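Local coordinates for putative calcium binding protein (Streptomyces coelicolor, PDB 3AKB) that binds calcium ions in EF-hand loops and probably takes part in calcium-mediated regulation, at residues T11-D16 against E75-G80; S24-A29 against A55-L60; A64-D69 against V82-D87; R97-A102 against T125-P130. The protein carries 2 engineered substitutions. One frame throughout, in Å; residues are numbered along the deposited sequence. Where two conformers were deposited one is given.

Contact 1 (T11-D16 against E75-G80). With CA (calcium ion), chain E; CA (calcium ion), chain F.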
loop_
_atom_site.group_PDB
_atom_site.type_symbol
_atom_site.label_atom_id
_atom_site.label_comp_id
_atom_site.label_asym_id
_atom_site.label_seq_id
_atom_site.Cartn_x
_atom_site.Cartn_y
_atom_site.Cartn_z
ATOM N N THR A 11 7.113 -8.275 2.917
ATOM C CA THR A 11 6.027 -9.115 2.429
ATOM C C THR A 11 4.862 -8.288 1.876
ATOM O O THR A 11 4.248 -8.672 0.871
ATOM C CB THR A 11 5.531 -10.074 3.551
ATOM O OG1 THR A 11 6.611 -10.914 3.986
ATOM C CG2 THR A 11 4.382 -10.966 3.071
ATOM N N THR A 12 4.563 -7.158 2.514
ATOM C CA THR A 12 3.475 -6.301 2.070
ATOM C C THR A 12 3.777 -5.808 0.653
ATOM O O THR A 12 2.881 -5.742 -0.191
ATOM C CB THR A 12 3.278 -5.103 3.025
ATOM O OG1 THR A 12 2.899 -5.597 4.323
ATOM C CG2 THR A 12 2.195 -4.172 2.490
ATOM N N PHE A 13 5.035 -5.497 0.362
ATOM C CA PHE A 13 5.404 -5.034 -0.986
ATOM C C PHE A 13 5.556 -6.196 -1.977
ATOM O O PHE A 13 5.215 -6.077 -3.157
ATOM C CB PHE A 13 6.721 -4.246 -0.952
ATOM C CG PHE A 13 6.608 -2.852 -0.366
ATOM C CD1 PHE A 13 5.641 -1.951 -0.814
ATOM C CD2 PHE A 13 7.540 -2.421 0.591
ATOM C CE1 PHE A 13 5.588 -0.627 -0.270
ATOM C CE2 PHE A 13 7.494 -1.105 1.133
ATOM C CZ PHE A 13 6.511 -0.216 0.696
ATOM N N ASP A 14 6.071 -7.319 -1.473
ATOM C CA ASP A 14 6.298 -8.513 -2.303
ATOM C C ASP A 14 5.005 -9.298 -2.421
ATOM O O ASP A 14 4.875 -10.424 -1.923
ATOM C CB ASP A 14 7.431 -9.361 -1.717
ATOM C CG ASP A 14 7.758 -10.557 -2.579
ATOM O OD1 ASP A 14 7.467 -10.507 -3.804
ATOM O OD2 ASP A 14 8.309 -11.563 -2.035
ATOM N N GLN A 15 4.063 -8.702 -3.157
ATOM C CA GLN A 15 2.711 -9.216 -3.277
ATOM C C GLN A 15 2.627 -10.631 -3.832
ATOM O O GLN A 15 1.761 -11.399 -3.399
ATOM C CB GLN A 15 1.860 -8.234 -4.087
ATOM C CG GLN A 15 1.497 -6.974 -3.292
ATOM C CD GLN A 15 0.344 -7.212 -2.325
ATOM O OE1 GLN A 15 -0.689 -7.752 -2.722
ATOM N NE2 GLN A 15 0.493 -6.794 -1.082
ATOM N N ASP A 16 3.526 -10.993 -4.764
ATOM C CA ASP A 16 3.506 -12.344 -5.334
ATOM C C ASP A 16 4.394 -13.355 -4.584
ATOM O O ASP A 16 4.445 -14.551 -4.929
ATOM C CB ASP A 16 3.766 -12.307 -6.850
ATOM C CG ASP A 16 5.193 -11.942 -7.201
ATOM O OD1 ASP A 16 6.093 -11.945 -6.331
ATOM O OD2 ASP A 16 5.402 -11.682 -8.408
ATOM N N GLU A 75 17.625 -8.384 0.518
ATOM C CA GLU A 75 18.845 -7.743 1.016
ATOM C C GLU A 75 18.851 -6.227 0.818
ATOM O O GLU A 75 19.170 -5.477 1.750
ATOM C CB GLU A 75 20.091 -8.395 0.400
ATOM C CG GLU A 75 21.389 -8.188 1.180
ATOM C CD GLU A 75 21.403 -8.863 2.553
ATOM O OE1 GLU A 75 20.440 -9.577 2.908
ATOM O OE2 GLU A 75 22.394 -8.670 3.288
ATOM N N GLU A 76 18.476 -5.771 -0.380
ATOM C CA GLU A 76 18.356 -4.345 -0.677
ATOM C C GLU A 76 17.354 -3.637 0.245
ATOM O O GLU A 76 17.572 -2.489 0.682
ATOM C CB GLU A 76 17.947 -4.140 -2.141
ATOM C CG GLU A 76 19.111 -4.269 -3.106
ATOM C CD GLU A 76 18.692 -4.147 -4.568
ATOM O OE1 GLU A 76 17.647 -4.694 -4.938
ATOM O OE2 GLU A 76 19.415 -3.513 -5.349
ATOM N N PHE A 77 16.254 -4.319 0.523
ATOM C CA PHE A 77 15.230 -3.760 1.397
ATOM C C PHE A 77 15.701 -3.691 2.845
ATOM O O PHE A 77 15.558 -2.656 3.473
ATOM C CB PHE A 77 13.935 -4.561 1.298
ATOM C CG PHE A 77 12.783 -3.922 2.013
ATOM C CD1 PHE A 77 12.049 -2.908 1.400
ATOM C CD2 PHE A 77 12.433 -4.321 3.298
ATOM C CE1 PHE A 77 10.981 -2.295 2.058
ATOM C CE2 PHE A 77 11.365 -3.715 3.950
ATOM C CZ PHE A 77 10.642 -2.712 3.338
ATOM N N VAL A 78 16.262 -4.792 3.351
ATOM C CA VAL A 78 16.718 -4.890 4.747
ATOM C C VAL A 78 17.902 -3.951 4.988
ATOM O O VAL A 78 17.845 -3.112 5.890
ATOM C CB VAL A 78 17.064 -6.361 5.147
ATOM C CG1 VAL A 78 17.696 -6.428 6.537
ATOM C CG2 VAL A 78 15.822 -7.246 5.099
ATOM N N THR A 79 18.951 -4.069 4.170
ATOM C CA THR A 79 20.207 -3.295 4.360
ATOM C C THR A 79 20.123 -1.817 3.940
ATOM O O THR A 79 20.930 -0.987 4.382
ATOM C CB THR A 79 21.431 -3.951 3.629
ATOM O OG1 THR A 79 21.191 -3.952 2.212
ATOM C CG2 THR A 79 21.667 -5.400 4.118
ATOM N N GLY A 80 19.162 -1.488 3.084
ATOM C CA GLY A 80 19.055 -0.136 2.537
ATOM C C GLY A 80 17.766 0.575 2.907
ATOM O O GLY A 80 17.792 1.599 3.605
HETATM CA CA CA E . 7.632 -10.159 -6.045
HETATM CA CA CA F . 18.098 -4.372 -7.379
HETATM O O HOH W 1 7.652 -10.232 -8.404
HETATM O O HOH W 2 18.981 -6.721 -7.287
#
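F13 and F77 meet ring to ring, and they are the whole of the direct contact. F13 CD2 lies 3.7 Å from F77 CE1. F77 CE1 comes to the edge of the F13 ring, near its plane. From the F77 ring the approach is oblique. The planes stand at 71° and the side chains cross at about a right angle. F77 has CG anti to the backbone N (chi1 -171°), which carries its ring out from helix 74-87 toward F13. Both rings are buried.

The flanks make no bond across the contact. Their looser side is the exposed one, with T11, D16, E75, V78 and T79. T79 OG1 turns back along its own helix and gives a hydrogen bond of 2.6 Å to E75 O. Q15 NE2, past the end of helix 2-13, binds T12 O at 2.8 Å, close to straight at 174°. Two metal sites are held firmly. D14 and D16 each give OD1 to one calcium ion. E76 grips another with both carboxylate oxygens, OE1 at 2.5 Å and OE2 at 2.6 Å from the metal. The pair joins two EF-hands: F13 just precedes the first ligand of one loop, and F77 just follows the last ligand of the other.

Around the pair, F77 also packs on R9 of helix 2-13 and on V82 and L85 of its own helix. Q15 reaches D25 and A29 of helix 23-37.

Contact 2 (S24-A29 against A55-L60). With CA (calcium ion), chain E.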
loop_
_atom_site.group_PDB
_atom_site.type_symbol
_atom_site.label_atom_id
_atom_site.label_comp_id
_atom_site.label_asym_id
_atom_site.label_seq_id
_atom_site.Cartn_x
_atom_site.Cartn_y
_atom_site.Cartn_z
ATOM N N SER A 24 5.676 -5.405 -11.216
ATOM C CA SER A 24 4.535 -6.316 -11.367
ATOM C C SER A 24 3.865 -6.643 -10.029
ATOM O O SER A 24 2.669 -6.951 -9.984
ATOM C CB SER A 24 4.901 -7.593 -12.097
ATOM O OG SER A 24 5.890 -8.288 -11.390
ATOM N N ASP A 25 4.598 -6.557 -8.925
ATOM C CA ASP A 25 3.960 -6.754 -7.610
ATOM C C ASP A 25 2.908 -5.682 -7.391
ATOM O O ASP A 25 1.798 -5.962 -6.892
ATOM C CB ASP A 25 4.999 -6.657 -6.488
ATOM C CG ASP A 25 5.840 -7.930 -6.303
ATOM O OD1 ASP A 25 5.279 -9.045 -6.117
ATOM O OD2 ASP A 25 7.095 -7.802 -6.331
ATOM N N PHE A 26 3.265 -4.454 -7.769
ATOM C CA PHE A 26 2.387 -3.275 -7.613
ATOM C C PHE A 26 1.223 -3.288 -8.598
ATOM O O PHE A 26 0.084 -3.026 -8.203
ATOM C CB PHE A 26 3.212 -1.996 -7.752
ATOM C CG PHE A 26 4.069 -1.698 -6.554
ATOM C CD1 PHE A 26 3.608 -0.828 -5.559
ATOM C CD2 PHE A 26 5.350 -2.255 -6.427
ATOM C CE1 PHE A 26 4.386 -0.539 -4.449
ATOM C CE2 PHE A 26 6.117 -1.964 -5.304
ATOM C CZ PHE A 26 5.624 -1.112 -4.319
ATOM N N SER A 27 1.493 -3.587 -9.871
ATOM C CA SER A 27 0.405 -3.671 -10.832
ATOM C C SER A 27 -0.531 -4.826 -10.493
ATOM O O SER A 27 -1.720 -4.703 -10.705
ATOM C CB SER A 27 0.905 -3.757 -12.271
ATOM O OG SER A 27 1.676 -4.920 -12.483
ATOM N N GLY A 28 0.006 -5.920 -9.949
ATOM C CA GLY A 28 -0.822 -7.062 -9.557
ATOM C C GLY A 28 -1.756 -6.698 -8.399
ATOM O O GLY A 28 -2.916 -7.167 -8.347
ATOM N N ALA A 29 -1.251 -5.865 -7.483
ATOM C CA ALA A 29 -2.025 -5.343 -6.361
ATOM C C ALA A 29 -3.162 -4.467 -6.890
ATOM O O ALA A 29 -4.305 -4.585 -6.442
ATOM C CB ALA A 29 -1.124 -4.567 -5.366
ATOM N N ALA A 55 3.677 4.917 -9.730
ATOM C CA ALA A 55 4.415 5.988 -9.068
ATOM C C ALA A 55 4.975 5.525 -7.716
ATOM O O ALA A 55 6.082 5.907 -7.340
ATOM C CB ALA A 55 3.515 7.200 -8.897
ATOM N N LEU A 56 4.214 4.700 -7.006
ATOM C CA LEU A 56 4.691 4.190 -5.716
ATOM C C LEU A 56 5.871 3.251 -5.941
ATOM O O LEU A 56 6.838 3.303 -5.194
ATOM C CB LEU A 56 3.567 3.508 -4.938
ATOM C CG LEU A 56 3.874 2.939 -3.545
ATOM C CD1 LEU A 56 4.676 3.920 -2.698
ATOM C CD2 LEU A 56 2.559 2.603 -2.869
ATOM N N TRP A 57 5.767 2.374 -6.939
ATOM C CA TRP A 57 6.885 1.548 -7.319
ATOM C C TRP A 57 8.133 2.395 -7.571
ATOM O O TRP A 57 9.198 2.070 -7.050
ATOM C CB TRP A 57 6.526 0.727 -8.573
ATOM C CG TRP A 57 7.747 0.310 -9.334
ATOM C CD1 TRP A 57 8.137 0.760 -10.571
ATOM C CD2 TRP A 57 8.761 -0.619 -8.899
ATOM N NE1 TRP A 57 9.318 0.151 -10.947
ATOM C CE2 TRP A 57 9.728 -0.688 -9.936
ATOM C CE3 TRP A 57 8.944 -1.402 -7.742
ATOM C CZ2 TRP A 57 10.858 -1.521 -9.855
ATOM C CZ3 TRP A 57 10.086 -2.214 -7.659
ATOM C CH2 TRP A 57 11.022 -2.271 -8.711
ATOM N N GLN A 58 8.011 3.455 -8.372
ATOM C CA GLN A 58 9.185 4.299 -8.659
ATOM C C GLN A 58 9.723 4.932 -7.389
ATOM O O GLN A 58 10.936 5.068 -7.237
ATOM C CB GLN A 58 8.888 5.384 -9.686
ATOM C CG GLN A 58 8.520 4.842 -11.065
ATOM C CD GLN A 58 9.597 3.985 -11.765
ATOM O OE1 GLN A 58 9.325 3.360 -12.803
ATOM N NE2 GLN A 58 10.802 3.932 -11.200
ATOM N N GLY A 59 8.832 5.285 -6.472
ATOM C CA GLY A 59 9.273 5.870 -5.198
ATOM C C GLY A 59 10.073 4.863 -4.398
ATOM O O GLY A 59 11.103 5.194 -3.807
ATOM N N LEU A 60 9.600 3.621 -4.358
ATOM C CA LEU A 60 10.322 2.616 -3.586
ATOM C C LEU A 60 11.630 2.225 -4.260
ATOM O O LEU A 60 12.670 2.101 -3.587
ATOM C CB LEU A 60 9.445 1.381 -3.325
ATOM C CG LEU A 60 10.040 0.333 -2.386
ATOM C CD1 LEU A 60 10.352 0.905 -0.998
ATOM C CD2 LEU A 60 9.150 -0.887 -2.285
HETATM CA CA CA E . 7.632 -10.159 -6.045
HETATM O O HOH W 1 7.652 -10.232 -8.404
#
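Helix 24-29 and helix 55-60 run nearly antiparallel, their directions 151° apart and their axes 9.6 Å apart at the closest. The backbones come nearest at F26 and W57, with CA atoms 6.6 Å apart. F26 has CG beside the backbone N (chi1 -74°) and lays its ring against the other helix. W57 CB sits over one ring face as a CH-pi contact, 4.1 Å from the centroid of the F26 ring. W57 CE3 sits above the F26 plane on the same side as CB, outside the ring, and is 3.8 Å from F26 CE2. F26 CE2 in turn lies at the indole edge, near its plane.

The two helices belong to an EF-hand pair. Helix 23-37 leaves the first calcium loop and helix 44-64 leads into the second. I21 and I72, from the two short antiparallel strands of these loops, extend the same apolar layer: I21 packs on F26 and W57, and I72 on W57 and L60.

Two leucines hold other parts of the F26 ring. L56 CG is 3.6 Å from F26 CE1, at an oblique approach. L60 CD2 meets the edge at CZ. Next to F26 in sequence, D25 binds calcium with both carboxylate oxygens, OD1 at 2.6 Å and OD2 at 2.4 Å from the ion.

Contact 3 (A64-D69 against V82-D87). With CA (calcium ion), chain F.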
loop_
_atom_site.group_PDB
_atom_site.type_symbol
_atom_site.label_atom_id
_atom_site.label_comp_id
_atom_site.label_asym_id
_atom_site.label_seq_id
_atom_site.Cartn_x
_atom_site.Cartn_y
_atom_site.Cartn_z
ATOM N N ALA A 64 15.425 2.069 -2.760
ATOM C CA ALA A 64 15.911 0.715 -2.426
ATOM C C ALA A 64 16.654 -0.045 -3.524
ATOM O O ALA A 64 17.461 -0.937 -3.214
ATOM C CB ALA A 64 14.745 -0.144 -1.927
ATOM N N ASP A 65 16.394 0.289 -4.783
ATOM C CA ASP A 65 16.972 -0.467 -5.895
ATOM C C ASP A 65 18.350 0.085 -6.220
ATOM O O ASP A 65 18.515 0.822 -7.186
ATOM C CB ASP A 65 16.070 -0.424 -7.144
ATOM C CG ASP A 65 16.637 -1.211 -8.304
ATOM O OD1 ASP A 65 17.404 -2.151 -8.071
ATOM O OD2 ASP A 65 16.304 -0.890 -9.461
ATOM N N ARG A 66 19.342 -0.312 -5.437
ATOM C CA ARG A 66 20.650 0.339 -5.528
ATOM C C ARG A 66 21.548 -0.141 -6.682
ATOM O O ARG A 66 22.483 0.573 -7.058
ATOM C CB ARG A 66 21.359 0.378 -4.168
ATOM C CG ARG A 66 20.777 1.433 -3.190
ATOM C CD ARG A 66 20.822 2.865 -3.775
ATOM N NE ARG A 66 19.759 3.731 -3.248
ATOM C CZ ARG A 66 19.966 4.859 -2.567
ATOM N NH1 ARG A 66 21.206 5.291 -2.336
ATOM N NH2 ARG A 66 18.933 5.569 -2.132
ATOM N N ASP A 67 21.241 -1.297 -7.274
ATOM C CA ASP A 67 21.986 -1.781 -8.440
ATOM C C ASP A 67 21.249 -1.566 -9.776
ATOM O O ASP A 67 21.740 -1.979 -10.835
ATOM C CB ASP A 67 22.450 -3.237 -8.252
ATOM C CG ASP A 67 21.304 -4.231 -8.223
ATOM O OD1 ASP A 67 20.136 -3.793 -8.305
ATOM O OD2 ASP A 67 21.559 -5.453 -8.116
ATOM N N GLY A 68 20.092 -0.911 -9.707
ATOM C CA GLY A 68 19.393 -0.416 -10.905
ATOM C C GLY A 68 18.718 -1.441 -11.801
ATOM O O GLY A 68 18.259 -1.098 -12.893
ATOM N N ASP A 69 18.633 -2.689 -11.352
ATOM C CA ASP A 69 18.088 -3.757 -12.169
ATOM C C ASP A 69 16.566 -3.846 -12.080
ATOM O O ASP A 69 15.976 -4.749 -12.656
ATOM C CB ASP A 69 18.749 -5.104 -11.853
ATOM C CG ASP A 69 18.360 -5.671 -10.487
ATOM O OD1 ASP A 69 17.792 -4.931 -9.629
ATOM O OD2 ASP A 69 18.623 -6.884 -10.273
ATOM N N VAL A 82 15.009 0.047 4.839
ATOM C CA VAL A 82 14.452 0.190 6.192
ATOM C C VAL A 82 14.855 1.499 6.877
ATOM O O VAL A 82 13.981 2.231 7.355
ATOM C CB VAL A 82 14.780 -1.026 7.088
ATOM C CG1 VAL A 82 14.290 -0.807 8.538
ATOM C CG2 VAL A 82 14.177 -2.277 6.501
ATOM N N LYS A 83 16.161 1.776 6.939
ATOM C CA LYS A 83 16.650 3.011 7.562
ATOM C C LYS A 83 16.130 4.241 6.832
ATOM O O LYS A 83 15.614 5.167 7.455
ATOM C CB LYS A 83 18.183 3.058 7.634
ATOM C CG LYS A 83 18.706 4.464 7.985
ATOM C CD LYS A 83 20.192 4.508 8.322
ATOM C CE LYS A 83 20.731 5.943 8.219
ATOM N NZ LYS A 83 20.777 6.455 6.795
ATOM N N ARG A 84 16.266 4.240 5.509
ATOM C CA ARG A 84 15.810 5.364 4.703
ATOM C C ARG A 84 14.309 5.624 4.898
ATOM O O ARG A 84 13.886 6.772 5.020
ATOM C CB ARG A 84 16.177 5.172 3.226
ATOM C CG ARG A 84 17.682 5.155 2.959
ATOM C CD ARG A 84 18.008 5.758 1.597
ATOM N NE ARG A 84 19.234 5.215 1.012
ATOM C CZ ARG A 84 20.457 5.705 1.212
ATOM N NH1 ARG A 84 20.648 6.757 2.002
ATOM N NH2 ARG A 84 21.498 5.132 0.628
ATOM N N LEU A 85 13.502 4.564 4.946
ATOM C CA LEU A 85 12.067 4.724 5.200
ATOM C C LEU A 85 11.806 5.290 6.590
ATOM O O LEU A 85 10.969 6.186 6.746
ATOM C CB LEU A 85 11.321 3.399 5.040
ATOM C CG LEU A 85 11.188 2.869 3.611
ATOM C CD1 LEU A 85 10.519 1.510 3.634
ATOM C CD2 LEU A 85 10.420 3.847 2.733
ATOM N N ARG A 86 12.529 4.768 7.588
ATOM C CA ARG A 86 12.402 5.225 8.971
ATOM C C ARG A 86 12.819 6.690 9.112
ATOM O O ARG A 86 12.186 7.442 9.856
ATOM C CB ARG A 86 13.237 4.355 9.924
ATOM C CG ARG A 86 13.262 4.872 11.374
ATOM C CD ARG A 86 14.243 4.102 12.267
ATOM N NE ARG A 86 14.009 2.670 12.209
ATOM C CZ ARG A 86 14.900 1.770 11.809
ATOM N NH1 ARG A 86 16.136 2.128 11.453
ATOM N NH2 ARG A 86 14.559 0.501 11.779
ATOM N N ASP A 87 13.859 7.086 8.384
ATOM C CA ASP A 87 14.371 8.461 8.443
ATOM C C ASP A 87 13.472 9.494 7.755
ATOM O O ASP A 87 13.310 10.602 8.269
ATOM C CB ASP A 87 15.802 8.540 7.905
ATOM C CG ASP A 87 16.831 7.927 8.851
ATOM O OD1 ASP A 87 16.484 7.524 9.983
ATOM O OD2 ASP A 87 18.002 7.852 8.443
HETATM CA CA CA F . 18.098 -4.372 -7.379
HETATM O O HOH W 2 18.981 -6.721 -7.287
#
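The turn at D65-G68, a type I beta turn just after helix 44-64, sends R66 toward R84 on helix 82-87. The two arginines come from opposite directions and meet with their guanidinium groups. The planes are only 9° apart. R84 NE lies over one face of the R66 group, while R66 NH1 approaches the R84 group obliquely. R66 NH1 is 3.0 Å from R84 NH2, and R66 NH2 is 3.2 Å from R84 NE. Each of these pairs sets donor against donor, so neither is a hydrogen bond. Both chains bend at chi2 before their guanidinium groups meet.

The turn is the start of a calcium loop. D65 OD1 is 2.4 Å from the ion, and D67 OD1 and D69 OD1 are each 2.3 Å from it. A coordinated water also donates to D67 OD2 and D69 OD2. R71 through its backbone O and E76 through its carboxylate complete the metal shell. R66 sits between these ligands in the sequence, and its backbone N makes a weak hydrogen bond to E76 OE2. Its NH2 makes another weak one, to the backbone O of I63.

This is a surface contact between like charges. The two charges would be expected to repel, and the near-parallel packing of the guanidinium groups and screening by solvent may make this tolerable.

Contact 4 (R97-A102 against T125-P130). With CA (calcium ion), chain J.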
loop_
_atom_site.group_PDB
_atom_site.type_symbol
_atom_site.label_atom_id
_atom_site.label_comp_id
_atom_site.label_asym_id
_atom_site.label_seq_id
_atom_site.Cartn_x
_atom_site.Cartn_y
_atom_site.Cartn_z
ATOM N N ARG A 97 0.781 8.907 -2.007
ATOM C CA ARG A 97 -0.498 9.580 -1.936
ATOM C C ARG A 97 -1.341 9.389 -3.220
ATOM O O ARG A 97 -2.529 9.149 -3.116
ATOM C CB ARG A 97 -0.330 11.080 -1.628
ATOM C CG ARG A 97 -1.643 11.724 -1.255
ATOM C CD ARG A 97 -1.508 13.218 -0.975
ATOM N NE ARG A 97 -0.909 13.445 0.339
ATOM C CZ ARG A 97 -1.576 13.522 1.480
ATOM N NH1 ARG A 97 -2.883 13.355 1.517
ATOM N NH2 ARG A 97 -0.916 13.762 2.598
ATOM N N PRO A 98 -0.742 9.486 -4.427
ATOM C CA PRO A 98 -1.597 9.239 -5.614
ATOM C C PRO A 98 -2.230 7.850 -5.620
ATOM O O PRO A 98 -3.433 7.720 -5.931
ATOM C CB PRO A 98 -0.622 9.419 -6.788
ATOM C CG PRO A 98 0.380 10.425 -6.195
ATOM C CD PRO A 98 0.609 9.942 -4.809
ATOM N N PHE A 99 -1.454 6.833 -5.241
ATOM C CA PHE A 99 -2.009 5.483 -5.114
ATOM C C PHE A 99 -3.129 5.437 -4.070
ATOM O O PHE A 99 -4.208 4.896 -4.312
ATOM C CB PHE A 99 -0.925 4.468 -4.734
ATOM C CG PHE A 99 -1.460 3.073 -4.489
ATOM C CD1 PHE A 99 -1.887 2.284 -5.555
ATOM C CD2 PHE A 99 -1.539 2.560 -3.193
ATOM C CE1 PHE A 99 -2.386 0.990 -5.334
ATOM C CE2 PHE A 99 -2.030 1.266 -2.972
ATOM C CZ PHE A 99 -2.445 0.492 -4.039
ATOM N N LEU A 100 -2.861 5.987 -2.894
ATOM C CA LEU A 100 -3.848 5.930 -1.813
ATOM C C LEU A 100 -5.120 6.723 -2.143
ATOM O O LEU A 100 -6.232 6.286 -1.857
ATOM C CB LEU A 100 -3.216 6.380 -0.491
ATOM C CG LEU A 100 -2.049 5.507 0.008
ATOM C CD1 LEU A 100 -1.346 6.200 1.187
ATOM C CD2 LEU A 100 -2.514 4.122 0.418
ATOM N N HIS A 101 -4.956 7.868 -2.796
ATOM C CA HIS A 101 -6.114 8.640 -3.241
ATOM C C HIS A 101 -6.957 7.858 -4.242
ATOM O O HIS A 101 -8.196 7.809 -4.160
ATOM C CB HIS A 101 -5.638 9.941 -3.870
ATOM C CG HIS A 101 -6.743 10.902 -4.183
ATOM N ND1 HIS A 101 -7.334 11.031 -5.427
ATOM C CD2 HIS A 101 -7.369 11.794 -3.381
ATOM C CE1 HIS A 101 -8.278 11.956 -5.363
ATOM N NE2 HIS A 101 -8.311 12.440 -4.138
ATOM N N ALA A 102 -6.268 7.238 -5.200
ATOM C CA ALA A 102 -6.947 6.423 -6.216
ATOM C C ALA A 102 -7.643 5.194 -5.627
ATOM O O ALA A 102 -8.731 4.804 -6.083
ATOM C CB ALA A 102 -5.954 6.017 -7.308
ATOM N N THR A 125 -7.677 -6.975 2.129
ATOM C CA THR A 125 -7.616 -8.379 1.696
ATOM C C THR A 125 -7.143 -8.495 0.248
ATOM O O THR A 125 -6.411 -9.426 -0.107
ATOM C CB THR A 125 -8.907 -9.168 1.905
ATOM O OG1 THR A 125 -9.949 -8.653 1.064
ATOM C CG2 THR A 125 -9.311 -9.136 3.362
ATOM N N ALA A 126 -7.544 -7.543 -0.592
ATOM C CA ALA A 126 -7.036 -7.540 -1.973
ATOM C C ALA A 126 -5.514 -7.418 -1.994
ATOM O O ALA A 126 -4.858 -7.970 -2.886
ATOM C CB ALA A 126 -7.673 -6.454 -2.810
ATOM N N PHE A 127 -4.962 -6.752 -0.984
ATOM C CA PHE A 127 -3.501 -6.572 -0.832
ATOM C C PHE A 127 -2.864 -7.676 0.006
ATOM O O PHE A 127 -1.728 -7.513 0.500
ATOM C CB PHE A 127 -3.149 -5.195 -0.217
ATOM C CG PHE A 127 -3.679 -4.027 -0.999
ATOM C CD1 PHE A 127 -3.753 -4.094 -2.391
ATOM C CD2 PHE A 127 -4.111 -2.877 -0.358
ATOM C CE1 PHE A 127 -4.263 -3.009 -3.132
ATOM C CE2 PHE A 127 -4.622 -1.806 -1.079
ATOM C CZ PHE A 127 -4.693 -1.878 -2.470
ATOM N N GLY A 128 -3.581 -8.782 0.196
ATOM C CA GLY A 128 -2.969 -9.954 0.815
ATOM C C GLY A 128 -3.136 -10.120 2.315
ATOM O O GLY A 128 -2.627 -11.080 2.891
ATOM N N VAL A 129 -3.881 -9.229 2.952
ATOM C CA VAL A 129 -4.082 -9.315 4.396
ATOM C C VAL A 129 -5.228 -10.295 4.687
ATOM O O VAL A 129 -6.310 -10.173 4.111
ATOM C CB VAL A 129 -4.357 -7.928 5.025
ATOM C CG1 VAL A 129 -4.506 -8.028 6.563
ATOM C CG2 VAL A 129 -3.234 -6.965 4.706
ATOM N N PRO A 130 -4.979 -11.322 5.529
ATOM C CA PRO A 130 -6.051 -12.271 5.875
ATOM C C PRO A 130 -7.293 -11.557 6.423
ATOM O O PRO A 130 -7.181 -10.529 7.087
ATOM C CB PRO A 130 -5.416 -13.117 6.978
ATOM C CG PRO A 130 -3.941 -13.022 6.732
ATOM C CD PRO A 130 -3.703 -11.659 6.200
HETATM CA CA CA J . -12.405 -9.474 1.649
HETATM O O HOH W 3 -13.298 -10.440 -0.825
#
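F99 and F127 make the aromatic contact between the two segments. They come from opposite directions and touch at their far ends: F99 CZ is 3.6 Å from F127 CZ and 4.0 Å from F127 CE1. F127 CZ stands at the edge of the F99 ring, near its plane. Toward the F127 ring the approach is oblique. The ring centroids of F99 and F127 are 5.8 Å apart and the planes are at 45°. With CG anti to the backbone N (chi1 176°), F99 sends its ring out toward F127.

Other helices also pack on both rings. F99 touches L49, A53 and L56 of helix 44-64. F127 touches A29 and M33 of helix 23-37.

Backbone hydrogen bonds fix the place of F127. Helix 117-126 ends in a Schellman motif. G128, at positive phi, bonds through its N to T125 O at 2.9 Å, and V129 N makes the longer-range bond to L124 O. F127 is the first residue beyond the helix. Helices 89-107 and 117-126 flank the EF-hand loop of D108, D110, D112 and A114, and the two rings join helix 89-107 to the turn that ends helix 117-126.

Polar links lie away from the rings. F127 O accepts a hydrogen bond from Q15 NE2. T125 OG1 is 2.6 Å from a separate calcium ion, which also binds a water at a longer distance.

How the contacts relate
Contacts 1 and 2 are buried, contact 4 is partly buried, and contact 3 lies on the surface. Contacts 1 and 4 are aromatic pairs, and contact 2 adds leucines to its rings, whereas contact 3 sets two like charges, both arginines, together. Contacts 1 and 2 share a calcium ion, and D16 N probably donates a hydrogen bond to D25 OD1. Contacts 1 and 3 share helix 74-87 and another calcium ion. Contact 4 joins contact 1 through Q15, and contact 2 by packing at A29 and L56. It does not touch contact 3, whose nearest atoms are about 12 Å away. Along the chain, contact 2 is nested inside contact 1, while contacts 1 and 3 cross.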